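Local atomic coordinates of uncharacterized protein Q6HG14 (Bacillus thuringiensis serovar konkukian, PDB entry 3F08), a protein that is of unknown function but, as an SRPBCC (Bet v 1-like) family member related to polyketide cyclases and lipid carriers, probably binds a hydrophobic ligand. Residues 47-50 / 54-57; 78-83 / 118-123; 19-24 / 86-91; 31-36 / 129-134. The protein carries 5 engineered substitutions. All coordinates share one frame; numbering follows the deposited sequence.

Contact 1. Residues 47-50 / 54-57; sequences HLAN and ETII. Engineered in segment 54-57: E54 (natural residue Asp).
L48 and I56 form the hydrogen-bonded pair of a beta hairpin between strands 45-49 and 55-64, exchanging two backbone bonds: L48 N to I56 O at 2.7 Å and I56 N to L48 O at 2.6 Å. Two residues nearer the turn, N50 N donates to E54 O at 3.0 Å. The non-hydrogen-bonded pair A49 with T55 lies between these bonds, and H47 with I57 beyond L48-I56, away from the turn, their side chains on the sheet face away from L48 and I56. There H47 and I57 run side by side, both with CG or CG1 anti to the carbonyl carbon (chi1 -72° and -57°), which lays the ring against the isoleucine: I57 CG1 makes an off-centre CH-pi contact, 4.1 Å from the ring centroid. T55 CG2 meets the ring from its edge. Branched T55 suits a strand, and small A49 faces it, CB 4.0 Å from T55 OG1. On the other face L48 and I56 meet more loosely through their CB atoms; L48 is turned to the protein's inside, where L27 and S37 also touch it, while I56 is less deeply covered. Strand 36-40 bonds to the backbones of H47 and A49. In PYR/PYL relatives the hairpin at this place in the fold carries the gate loop over the pocket. N50 ND2 lies 2.9 Å from O of engineered E54, at an angle too poor for a hydrogen bond.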
loop_
_atom_site.group_PDB
_atom_site.type_symbol
_atom_site.label_atom_id
_atom_site.label_comp_id
_atom_site.label_asym_id
_atom_site.label_seq_id
_atom_site.Cartn_x
_atom_site.Cartn_y
_atom_site.Cartn_z
ATOM N N HIS B 47 3.876 -12.716 -0.190
ATOM C CA HIS B 47 3.990 -14.164 -0.244
ATOM C C HIS B 47 4.162 -14.632 1.183
ATOM O O HIS B 47 5.184 -14.368 1.814
ATOM C CB HIS B 47 5.204 -14.585 -1.077
ATOM C CG HIS B 47 5.030 -14.361 -2.546
ATOM N ND1 HIS B 47 4.873 -13.107 -3.096
ATOM C CD2 HIS B 47 4.972 -15.235 -3.579
ATOM C CE1 HIS B 47 4.724 -13.217 -4.404
ATOM N NE2 HIS B 47 4.780 -14.498 -4.723
ATOM N N LEU B 48 3.149 -15.324 1.689
ATOM C CA LEU B 48 3.161 -15.818 3.053
ATOM C C LEU B 48 3.474 -17.300 3.096
ATOM O O LEU B 48 2.838 -18.100 2.411
ATOM C CB LEU B 48 1.796 -15.578 3.694
ATOM C CG LEU B 48 1.224 -14.179 3.475
ATOM C CD1 LEU B 48 -0.217 -14.138 3.967
ATOM C CD2 LEU B 48 2.094 -13.153 4.186
ATOM N N ALA B 49 4.455 -17.671 3.903
ATOM C CA ALA B 49 4.811 -19.075 4.023
ATOM C C ALA B 49 4.385 -19.601 5.385
ATOM O O ALA B 49 4.632 -18.957 6.399
ATOM C CB ALA B 49 6.310 -19.249 3.842
ATOM N N ASN B 50 3.722 -20.753 5.409
ATOM C CA ASN B 50 3.326 -21.346 6.679
ATOM C C ASN B 50 4.447 -22.325 7.023
ATOM O O ASN B 50 5.334 -22.555 6.203
ATOM C CB ASN B 50 1.978 -22.072 6.554
ATOM C CG ASN B 50 2.011 -23.218 5.561
ATOM O OD1 ASN B 50 0.996 -23.879 5.330
ATOM N ND2 ASN B 50 3.173 -23.462 4.969
ATOM N N GLU B 54 4.425 -24.236 2.415
ATOM C CA GLU B 54 3.412 -23.868 1.436
ATOM C C GLU B 54 3.253 -22.356 1.506
ATOM O O GLU B 54 3.200 -21.776 2.592
ATOM C CB GLU B 54 2.079 -24.544 1.749
ATOM C CG GLU B 54 1.077 -24.401 0.620
ATOM C CD GLU B 54 -0.238 -25.081 0.919
ATOM O OE1 GLU B 54 -0.218 -26.287 1.247
ATOM O OE2 GLU B 54 -1.287 -24.411 0.823
ATOM N N THR B 55 3.166 -21.715 0.350
ATOM C CA THR B 55 3.066 -20.272 0.320
ATOM C C THR B 55 1.743 -19.735 -0.213
ATOM O O THR B 55 1.232 -20.193 -1.233
ATOM C CB THR B 55 4.239 -19.690 -0.492
ATOM O OG1 THR B 55 5.468 -20.188 0.050
ATOM C CG2 THR B 55 4.256 -18.166 -0.417
ATOM N N ILE B 56 1.191 -18.767 0.513
ATOM C CA ILE B 56 -0.061 -18.124 0.150
ATOM C C ILE B 56 0.290 -16.773 -0.463
ATOM O O ILE B 56 1.201 -16.090 0.008
ATOM C CB ILE B 56 -0.946 -17.900 1.394
ATOM C CG1 ILE B 56 -1.431 -19.247 1.934
ATOM C CG2 ILE B 56 -2.122 -17.009 1.054
ATOM C CD1 ILE B 56 -2.280 -19.117 3.189
ATOM N N ILE B 57 -0.426 -16.386 -1.509
ATOM C CA ILE B 57 -0.159 -15.123 -2.170
ATOM C C ILE B 57 -1.382 -14.218 -2.066
ATOM O O ILE B 57 -2.486 -14.602 -2.458
ATOM C CB ILE B 57 0.200 -15.354 -3.648
ATOM C CG1 ILE B 57 1.412 -16.294 -3.737
ATOM C CG2 ILE B 57 0.520 -14.036 -4.324
ATOM C CD1 ILE B 57 1.878 -16.573 -5.168
#

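Contact 2. Residues 78-83 / 118-123; sequences PFPVTN and INLVHG. Engineered in segment 118-123: V121 (natural residue Phe).
Where F79 and L120 face each other their CA atoms stand 8.5 Å apart, and the loop leading into strand 81-92 bends sharply at P80 in an inverse gamma turn, closed by the 2.7 Å bond from V81 N to F79 O. Side chains therefore do all the bridging, through one methyl group. L120 has CG anti to its own nitrogen (chi1 166°), a torsion that sends CD2 out from the helix to the loop. This methyl lies 3.7 Å from P80 CD and, more loosely, 4.2 Å from F79 CD1; it comes to the phenyl ring obliquely, the two side chains crossing at about a right angle. Leucine suits a helix face turned to a loop, since its long side chain carries a methyl across to it. Proline, lacking a backbone N-H, is at home in a tight turn. I124 of the same helix touches the ring of F79 as well. This is a light contact near the surface, consistent with a helix-grip fold, in which a long C-terminal helix lies across a curved antiparallel sheet. The loop corresponds by topology to the latch loop of PYR/PYL relatives, though a like role here is only inferred.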
loop_
_atom_site.group_PDB
_atom_site.type_symbol
_atom_site.label_atom_id
_atom_site.label_comp_id
_atom_site.label_asym_id
_atom_site.label_seq_id
_atom_site.Cartn_x
_atom_site.Cartn_y
_atom_site.Cartn_z
ATOM N N PRO B 78 -5.369 -22.153 -0.269
ATOM C CA PRO B 78 -6.122 -23.406 -0.157
ATOM C C PRO B 78 -7.464 -23.280 0.557
ATOM O O PRO B 78 -7.895 -24.211 1.230
ATOM C CB PRO B 78 -5.157 -24.304 0.606
ATOM C CG PRO B 78 -4.592 -23.341 1.603
ATOM C CD PRO B 78 -4.316 -22.091 0.763
ATOM N N PHE B 79 -8.124 -22.135 0.417
ATOM C CA PHE B 79 -9.416 -21.943 1.071
ATOM C C PHE B 79 -10.539 -22.069 0.051
ATOM O O PHE B 79 -10.436 -21.548 -1.058
ATOM C CB PHE B 79 -9.460 -20.575 1.748
ATOM C CG PHE B 79 -8.328 -20.345 2.705
ATOM C CD1 PHE B 79 -8.030 -21.288 3.694
ATOM C CD2 PHE B 79 -7.541 -19.198 2.615
ATOM C CE1 PHE B 79 -6.962 -21.093 4.579
ATOM C CE2 PHE B 79 -6.472 -18.987 3.493
ATOM C CZ PHE B 79 -6.179 -19.938 4.478
ATOM N N PRO B 80 -11.632 -22.765 0.415
ATOM C CA PRO B 80 -12.778 -22.965 -0.480
ATOM C C PRO B 80 -13.641 -21.731 -0.707
ATOM O O PRO B 80 -14.841 -21.751 -0.475
ATOM C CB PRO B 80 -13.548 -24.088 0.201
ATOM C CG PRO B 80 -13.326 -23.795 1.654
ATOM C CD PRO B 80 -11.840 -23.474 1.693
ATOM N N VAL B 81 -13.027 -20.658 -1.180
ATOM C CA VAL B 81 -13.756 -19.429 -1.438
ATOM C C VAL B 81 -13.167 -18.722 -2.637
ATOM O O VAL B 81 -11.999 -18.909 -2.966
ATOM C CB VAL B 81 -13.690 -18.454 -0.238
ATOM C CG1 VAL B 81 -14.394 -19.060 0.974
ATOM C CG2 VAL B 81 -12.236 -18.133 0.087
ATOM N N THR B 82 -13.990 -17.910 -3.285
ATOM C CA THR B 82 -13.564 -17.138 -4.438
ATOM C C THR B 82 -14.097 -15.724 -4.228
ATOM O O THR B 82 -14.886 -15.493 -3.314
ATOM C CB THR B 82 -14.119 -17.733 -5.749
ATOM O OG1 THR B 82 -13.575 -17.016 -6.860
ATOM C CG2 THR B 82 -15.632 -17.635 -5.792
ATOM N N ASN B 83 -13.666 -14.777 -5.051
ATOM C CA ASN B 83 -14.113 -13.395 -4.897
ATOM C C ASN B 83 -13.825 -12.913 -3.476
ATOM O O ASN B 83 -14.582 -12.134 -2.902
ATOM C CB ASN B 83 -15.614 -13.280 -5.171
ATOM C CG ASN B 83 -15.996 -13.757 -6.561
ATOM O OD1 ASN B 83 -15.448 -13.295 -7.561
ATOM N ND2 ASN B 83 -16.948 -14.681 -6.628
ATOM N N ILE B 118 -17.925 -19.408 6.082
ATOM C CA ILE B 118 -18.020 -18.373 7.093
ATOM C C ILE B 118 -17.297 -18.783 8.377
ATOM O O ILE B 118 -16.531 -18.001 8.938
ATOM C CB ILE B 118 -19.504 -18.053 7.387
ATOM C CG1 ILE B 118 -20.067 -17.175 6.266
ATOM C CG2 ILE B 118 -19.647 -17.393 8.750
ATOM C CD1 ILE B 118 -21.583 -17.063 6.275
ATOM N N ASN B 119 -17.532 -20.011 8.834
ATOM C CA ASN B 119 -16.895 -20.505 10.055
ATOM C C ASN B 119 -15.380 -20.604 9.895
ATOM O O ASN B 119 -14.630 -20.317 10.825
ATOM C CB ASN B 119 -17.471 -21.877 10.437
ATOM C CG ASN B 119 -16.825 -22.459 11.684
ATOM O OD1 ASN B 119 -16.717 -21.788 12.709
ATOM N ND2 ASN B 119 -16.401 -23.716 11.602
ATOM N N LEU B 120 -14.931 -21.015 8.713
ATOM C CA LEU B 120 -13.502 -21.136 8.450
ATOM C C LEU B 120 -12.836 -19.758 8.436
ATOM O O LEU B 120 -11.795 -19.552 9.053
ATOM C CB LEU B 120 -13.269 -21.824 7.107
ATOM C CG LEU B 120 -11.844 -21.726 6.557
ATOM C CD1 LEU B 120 -10.883 -22.513 7.450
ATOM C CD2 LEU B 120 -11.812 -22.268 5.139
ATOM N N VAL B 121 -13.436 -18.820 7.717
ATOM C CA VAL B 121 -12.889 -17.471 7.638
ATOM C C VAL B 121 -12.928 -16.789 9.003
ATOM O O VAL B 121 -11.947 -16.192 9.432
ATOM C CB VAL B 121 -13.659 -16.632 6.606
ATOM C CG1 VAL B 121 -13.160 -15.200 6.610
ATOM C CG2 VAL B 121 -13.480 -17.245 5.217
ATOM N N HIS B 122 -14.058 -16.893 9.696
ATOM C CA HIS B 122 -14.179 -16.284 11.014
ATOM C C HIS B 122 -13.138 -16.887 11.955
ATOM O O HIS B 122 -12.564 -16.188 12.784
ATOM C CB HIS B 122 -15.593 -16.500 11.572
ATOM C CG HIS B 122 -15.855 -15.771 12.853
ATOM N ND1 HIS B 122 -15.423 -16.237 14.077
ATOM C CD2 HIS B 122 -16.498 -14.604 13.100
ATOM C CE1 HIS B 122 -15.794 -15.390 15.022
ATOM N NE2 HIS B 122 -16.446 -14.392 14.455
ATOM N N GLY B 123 -12.895 -18.185 11.811
ATOM C CA GLY B 123 -11.913 -18.856 12.646
ATOM C C GLY B 123 -10.516 -18.305 12.406
ATOM O O GLY B 123 -9.713 -18.181 13.329
#

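Contact 3. Residues 19-24 / 86-91; sequences QLIGGF and STIQVK
I88 and V90 of strand 86-91 receive the end of one side chain, I21, from the last turn of helix 14-21. In sequence order the segment begins with S86, which lies on the same sheet face as I88 and V90 but beyond the reach of I21; its hydroxyl OG bonds instead to Y125 OH and S104 O, polar partners that suit a buried serine. T87 turns to the other face. I88 then points to the helix, with CG1 anti to the backbone nitrogen (chi1 178°) and the chain running on extended, which carries CD1 out to meet I21 CD1 at 3.9 Å. Q89 faces away, following the alternation of a strand, and its longer polar chain belongs on that less buried side. With V90 the strand returns to the helix: CG2 presses on I21 CD1 at 3.5 Å, closer than methyl groups usually sit, while I21 CG1 stays at 4.1 Å. The I21 side chain crosses both partners at a slant, and its CD1 straddles the two residues. Its CG1 lies between the backbone nitrogen and the carbonyl carbon (chi1 74°), a less usual choice that aims the methyl at the strand. Branched residues suit both sides, being stiff and apolar in a buried place. Around the trio, W30 touches I21 and I88, L132 of helix 114-137 covers I21, and T14, V17 and W18 of helix 14-21 close over V90, so that this short helix packs against both the sheet and the long C-terminal helix, as is characteristic of the helix-grip (Bet v 1-like) fold.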
loop_
_atom_site.group_PDB
_atom_site.type_symbol
_atom_site.label_atom_id
_atom_site.label_comp_id
_atom_site.label_asym_id
_atom_site.label_seq_id
_atom_site.Cartn_x
_atom_site.Cartn_y
_atom_site.Cartn_z
ATOM N N GLN B 19 1.033 0.407 14.235
ATOM C CA GLN B 19 2.470 0.372 13.970
ATOM C C GLN B 19 2.860 -1.082 13.737
ATOM O O GLN B 19 3.609 -1.403 12.819
ATOM C CB GLN B 19 3.267 0.900 15.166
ATOM C CG GLN B 19 4.230 2.047 14.850
ATOM C CD GLN B 19 5.122 1.789 13.643
ATOM O OE1 GLN B 19 5.996 0.917 13.659
ATOM N NE2 GLN B 19 4.900 2.556 12.587
ATOM N N LEU B 20 2.334 -1.954 14.590
ATOM C CA LEU B 20 2.602 -3.387 14.540
ATOM C C LEU B 20 1.987 -4.089 13.325
ATOM O O LEU B 20 2.686 -4.790 12.589
ATOM C CB LEU B 20 2.068 -4.048 15.819
ATOM C CG LEU B 20 2.707 -5.303 16.429
ATOM C CD1 LEU B 20 1.643 -6.338 16.705
ATOM C CD2 LEU B 20 3.766 -5.867 15.516
ATOM N N ILE B 21 0.689 -3.890 13.107
ATOM C CA ILE B 21 -0.002 -4.586 12.024
ATOM C C ILE B 21 -0.249 -3.847 10.706
ATOM O O ILE B 21 -0.675 -4.459 9.734
ATOM C CB ILE B 21 -1.357 -5.126 12.523
ATOM C CG1 ILE B 21 -2.359 -3.977 12.693
ATOM C CG2 ILE B 21 -1.164 -5.808 13.878
ATOM C CD1 ILE B 21 -3.763 -4.437 13.040
ATOM N N GLY B 22 0.014 -2.546 10.668
ATOM C CA GLY B 22 -0.210 -1.776 9.450
ATOM C C GLY B 22 0.609 -2.190 8.234
ATOM O O GLY B 22 0.198 -1.955 7.095
ATOM N N GLY B 23 1.771 -2.793 8.472
ATOM C CA GLY B 23 2.626 -3.220 7.379
ATOM C C GLY B 23 2.055 -4.427 6.668
ATOM O O GLY B 23 1.735 -5.437 7.297
ATOM N N PHE B 24 1.930 -4.329 5.351
ATOM C CA PHE B 24 1.390 -5.430 4.576
ATOM C C PHE B 24 2.298 -6.657 4.666
ATOM O O PHE B 24 1.822 -7.791 4.636
ATOM C CB PHE B 24 1.203 -4.994 3.124
ATOM C CG PHE B 24 0.346 -5.927 2.316
ATOM C CD1 PHE B 24 -0.931 -6.276 2.754
ATOM C CD2 PHE B 24 0.807 -6.443 1.111
ATOM C CE1 PHE B 24 -1.743 -7.133 1.999
ATOM C CE2 PHE B 24 0.011 -7.299 0.341
ATOM C CZ PHE B 24 -1.266 -7.643 0.790
ATOM N N SER B 86 -10.765 -8.923 1.966
ATOM C CA SER B 86 -10.699 -8.831 3.417
ATOM C C SER B 86 -10.113 -7.500 3.859
ATOM O O SER B 86 -9.197 -6.977 3.232
ATOM C CB SER B 86 -9.855 -9.977 3.980
ATOM O OG SER B 86 -9.866 -9.977 5.397
ATOM N N THR B 87 -10.649 -6.956 4.941
ATOM C CA THR B 87 -10.165 -5.693 5.459
ATOM C C THR B 87 -9.903 -5.804 6.954
ATOM O O THR B 87 -10.718 -6.343 7.698
ATOM C CB THR B 87 -11.188 -4.562 5.236
ATOM O OG1 THR B 87 -11.390 -4.369 3.832
ATOM C CG2 THR B 87 -10.688 -3.252 5.861
ATOM N N ILE B 88 -8.747 -5.322 7.386
ATOM C CA ILE B 88 -8.434 -5.318 8.800
ATOM C C ILE B 88 -8.280 -3.846 9.138
ATOM O O ILE B 88 -7.604 -3.101 8.422
ATOM C CB ILE B 88 -7.139 -6.109 9.101
ATOM C CG1 ILE B 88 -6.823 -6.045 10.596
ATOM C CG2 ILE B 88 -5.998 -5.581 8.270
ATOM C CD1 ILE B 88 -5.814 -7.108 11.042
ATOM N N GLN B 89 -8.930 -3.408 10.208
ATOM C CA GLN B 89 -8.867 -2.008 10.586
ATOM C C GLN B 89 -8.686 -1.815 12.079
ATOM O O GLN B 89 -9.209 -2.580 12.884
ATOM C CB GLN B 89 -10.140 -1.283 10.132
ATOM C CG GLN B 89 -10.173 0.193 10.514
ATOM C CD GLN B 89 -11.335 0.933 9.872
ATOM O OE1 GLN B 89 -12.447 0.404 9.770
ATOM N NE2 GLN B 89 -11.086 2.164 9.443
ATOM N N VAL B 90 -7.935 -0.783 12.435
ATOM C CA VAL B 90 -7.676 -0.465 13.831
ATOM C C VAL B 90 -8.492 0.770 14.187
ATOM O O VAL B 90 -8.125 1.883 13.832
ATOM C CB VAL B 90 -6.180 -0.173 14.060
ATOM C CG1 VAL B 90 -5.945 0.227 15.503
ATOM C CG2 VAL B 90 -5.349 -1.402 13.704
ATOM N N LYS B 91 -9.610 0.562 14.872
ATOM C CA LYS B 91 -10.475 1.657 15.277
ATOM C C LYS B 91 -10.146 2.119 16.690
ATOM O O LYS B 91 -9.445 1.438 17.436
ATOM C CB LYS B 91 -11.941 1.224 15.212
ATOM C CG LYS B 91 -12.381 0.805 13.822
ATOM C CD LYS B 91 -13.868 0.474 13.767
ATOM C CE LYS B 91 -14.328 0.309 12.323
ATOM N NZ LYS B 91 -15.789 0.033 12.208
#

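Contact 4. Residues 31-36 / 129-134; sequences LPYIPS and LKALQH
A131, on the flank of helix 114-137, presents its CB methyl to three successive loop residues, L31, P32 and Y33. Among the purely apolar contacts, P32 CD lies 4.0 Å from A131 CB and L31 CD1 4.2 Å from the same atom. L31 has an unusual first torsion (chi1 -113°), away from the staggered positions, and that rotation carries the branch bearing CD1 round toward the helix. Y33 adds a mixed contact: its OH, at the far end of the ring, comes within 4.3 Å of A131 CB. Backbone hydrogen bonding acts inside each segment instead. L31 to I34 form a type I turn, with I34 N bonded to L31 O at 3.2 Å, and P32 suits its second position because a proline ring fixes phi near the value required there. On the neighbouring helix face L132, turned inward, packs on W30. Alanine fits because it is small: the backbones can come as close as 6.1 Å between the CA atoms of L31 and A131. With one methyl as the shared partner, the contact is light and non-directional, resting on van der Waals touch and on the exclusion of water from apolar groups.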
loop_
_atom_site.group_PDB
_atom_site.type_symbol
_atom_site.label_atom_id
_atom_site.label_comp_id
_atom_site.label_asym_id
_atom_site.label_seq_id
_atom_site.Cartn_x
_atom_site.Cartn_y
_atom_site.Cartn_z
ATOM N N LEU B 31 1.847 -12.822 13.876
ATOM C CA LEU B 31 1.196 -14.103 13.594
ATOM C C LEU B 31 2.273 -15.189 13.647
ATOM O O LEU B 31 3.076 -15.327 12.725
ATOM C CB LEU B 31 0.559 -14.073 12.203
ATOM C CG LEU B 31 -0.962 -14.134 12.050
ATOM C CD1 LEU B 31 -1.622 -13.194 13.026
ATOM C CD2 LEU B 31 -1.344 -13.777 10.618
ATOM N N PRO B 32 2.305 -15.972 14.733
ATOM C CA PRO B 32 3.286 -17.050 14.922
ATOM C C PRO B 32 3.295 -18.149 13.856
ATOM O O PRO B 32 4.347 -18.705 13.548
ATOM C CB PRO B 32 2.928 -17.599 16.306
ATOM C CG PRO B 32 2.403 -16.378 17.022
ATOM C CD PRO B 32 1.505 -15.778 15.954
ATOM N N TYR B 33 2.135 -18.461 13.294
ATOM C CA TYR B 33 2.052 -19.513 12.291
ATOM C C TYR B 33 2.437 -19.080 10.881
ATOM O O TYR B 33 2.324 -19.856 9.933
ATOM C CB TYR B 33 0.654 -20.126 12.307
ATOM C CG TYR B 33 -0.428 -19.134 12.650
ATOM C CD1 TYR B 33 -1.080 -18.407 11.656
ATOM C CD2 TYR B 33 -0.807 -18.926 13.975
ATOM C CE1 TYR B 33 -2.093 -17.500 11.975
ATOM C CE2 TYR B 33 -1.814 -18.023 14.305
ATOM C CZ TYR B 33 -2.456 -17.317 13.304
ATOM O OH TYR B 33 -3.485 -16.458 13.625
ATOM N N ILE B 34 2.885 -17.836 10.749
ATOM C CA ILE B 34 3.341 -17.301 9.469
ATOM C C ILE B 34 4.800 -16.909 9.697
ATOM O O ILE B 34 5.110 -15.732 9.882
ATOM C CB ILE B 34 2.579 -16.031 9.059
ATOM C CG1 ILE B 34 1.072 -16.286 9.073
ATOM C CG2 ILE B 34 3.030 -15.597 7.666
ATOM C CD1 ILE B 34 0.619 -17.326 8.077
ATOM N N PRO B 35 5.715 -17.892 9.673
ATOM C CA PRO B 35 7.145 -17.637 9.894
ATOM C C PRO B 35 7.765 -16.546 9.018
ATOM O O PRO B 35 8.523 -15.707 9.500
ATOM C CB PRO B 35 7.795 -19.003 9.629
ATOM C CG PRO B 35 6.682 -19.981 9.835
ATOM C CD PRO B 35 5.495 -19.283 9.245
ATOM N N SER B 36 7.449 -16.553 7.731
ATOM C CA SER B 36 8.044 -15.566 6.843
ATOM C C SER B 36 7.089 -14.977 5.813
ATOM O O SER B 36 6.095 -15.595 5.433
ATOM C CB SER B 36 9.257 -16.193 6.145
ATOM O OG SER B 36 9.904 -15.260 5.300
ATOM N N LEU B 129 -6.554 -12.422 15.795
ATOM C CA LEU B 129 -6.750 -11.381 16.793
ATOM C C LEU B 129 -6.324 -11.854 18.176
ATOM O O LEU B 129 -5.874 -11.058 18.992
ATOM C CB LEU B 129 -8.208 -10.918 16.810
ATOM C CG LEU B 129 -8.688 -10.241 15.520
ATOM C CD1 LEU B 129 -10.089 -9.700 15.729
ATOM C CD2 LEU B 129 -7.736 -9.104 15.137
ATOM N N LYS B 130 -6.474 -13.145 18.451
ATOM C CA LYS B 130 -6.038 -13.671 19.739
ATOM C C LYS B 130 -4.513 -13.612 19.745
ATOM O O LYS B 130 -3.895 -13.329 20.773
ATOM C CB LYS B 130 -6.514 -15.115 19.931
ATOM C CG LYS B 130 -8.013 -15.241 20.193
ATOM C CD LYS B 130 -8.432 -16.695 20.375
ATOM C CE LYS B 130 -9.934 -16.823 20.626
ATOM N NZ LYS B 130 -10.366 -18.251 20.638
ATOM N N ALA B 131 -3.917 -13.867 18.582
ATOM C CA ALA B 131 -2.469 -13.829 18.437
ATOM C C ALA B 131 -2.004 -12.386 18.616
ATOM O O ALA B 131 -0.968 -12.134 19.224
ATOM C CB ALA B 131 -2.056 -14.360 17.061
ATOM N N LEU B 132 -2.782 -11.440 18.101
ATOM C CA LEU B 132 -2.434 -10.029 18.242
ATOM C C LEU B 132 -2.493 -9.619 19.720
ATOM O O LEU B 132 -1.662 -8.843 20.195
ATOM C CB LEU B 132 -3.406 -9.162 17.422
ATOM C CG LEU B 132 -3.220 -7.640 17.491
ATOM C CD1 LEU B 132 -1.818 -7.273 17.027
ATOM C CD2 LEU B 132 -4.275 -6.942 16.629
ATOM N N GLN B 133 -3.487 -10.138 20.441
ATOM C CA GLN B 133 -3.641 -9.825 21.861
ATOM C C GLN B 133 -2.430 -10.369 22.601
ATOM O O GLN B 133 -1.868 -9.707 23.474
ATOM C CB GLN B 133 -4.918 -10.461 22.434
ATOM C CG GLN B 133 -5.230 -10.048 23.886
ATOM C CD GLN B 133 -5.769 -8.618 24.008
ATOM O OE1 GLN B 133 -6.953 -8.407 24.296
ATOM N NE2 GLN B 133 -4.904 -7.635 23.785
ATOM N N HIS B 134 -2.026 -11.580 22.237
ATOM C CA HIS B 134 -0.882 -12.210 22.870
ATOM C C HIS B 134 0.382 -11.386 22.651
ATOM O O HIS B 134 1.198 -11.236 23.559
ATOM C CB HIS B 134 -0.695 -13.627 22.323
ATOM C CG HIS B 134 0.547 -14.303 22.812
ATOM N ND1 HIS B 134 1.716 -14.336 22.078
ATOM C CD2 HIS B 134 0.811 -14.959 23.966
ATOM C CE1 HIS B 134 2.643 -14.984 22.760
ATOM N NE2 HIS B 134 2.119 -15.373 23.909
#

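Contact 3 is the buried one, three aliphatic side chains near the centre of the chain; contact 4 is partly buried, and contacts 1 and 2 lie at the surface. Chemistry follows place: contact 1, inside the sheet, rests on backbone hydrogen bonds, whereas the other three join different elements through apolar side chains. Contacts 2 and 3 share strand 81-92, and contacts 2 and 4 share helix 114-137. L132 packs on L20 and I21, bringing contacts 3 and 4 together in the interior. Contact 1 meets contact 2 where I56 touches P78 and F79, and meets contact 4 where A49 N probably bonds to S36 O.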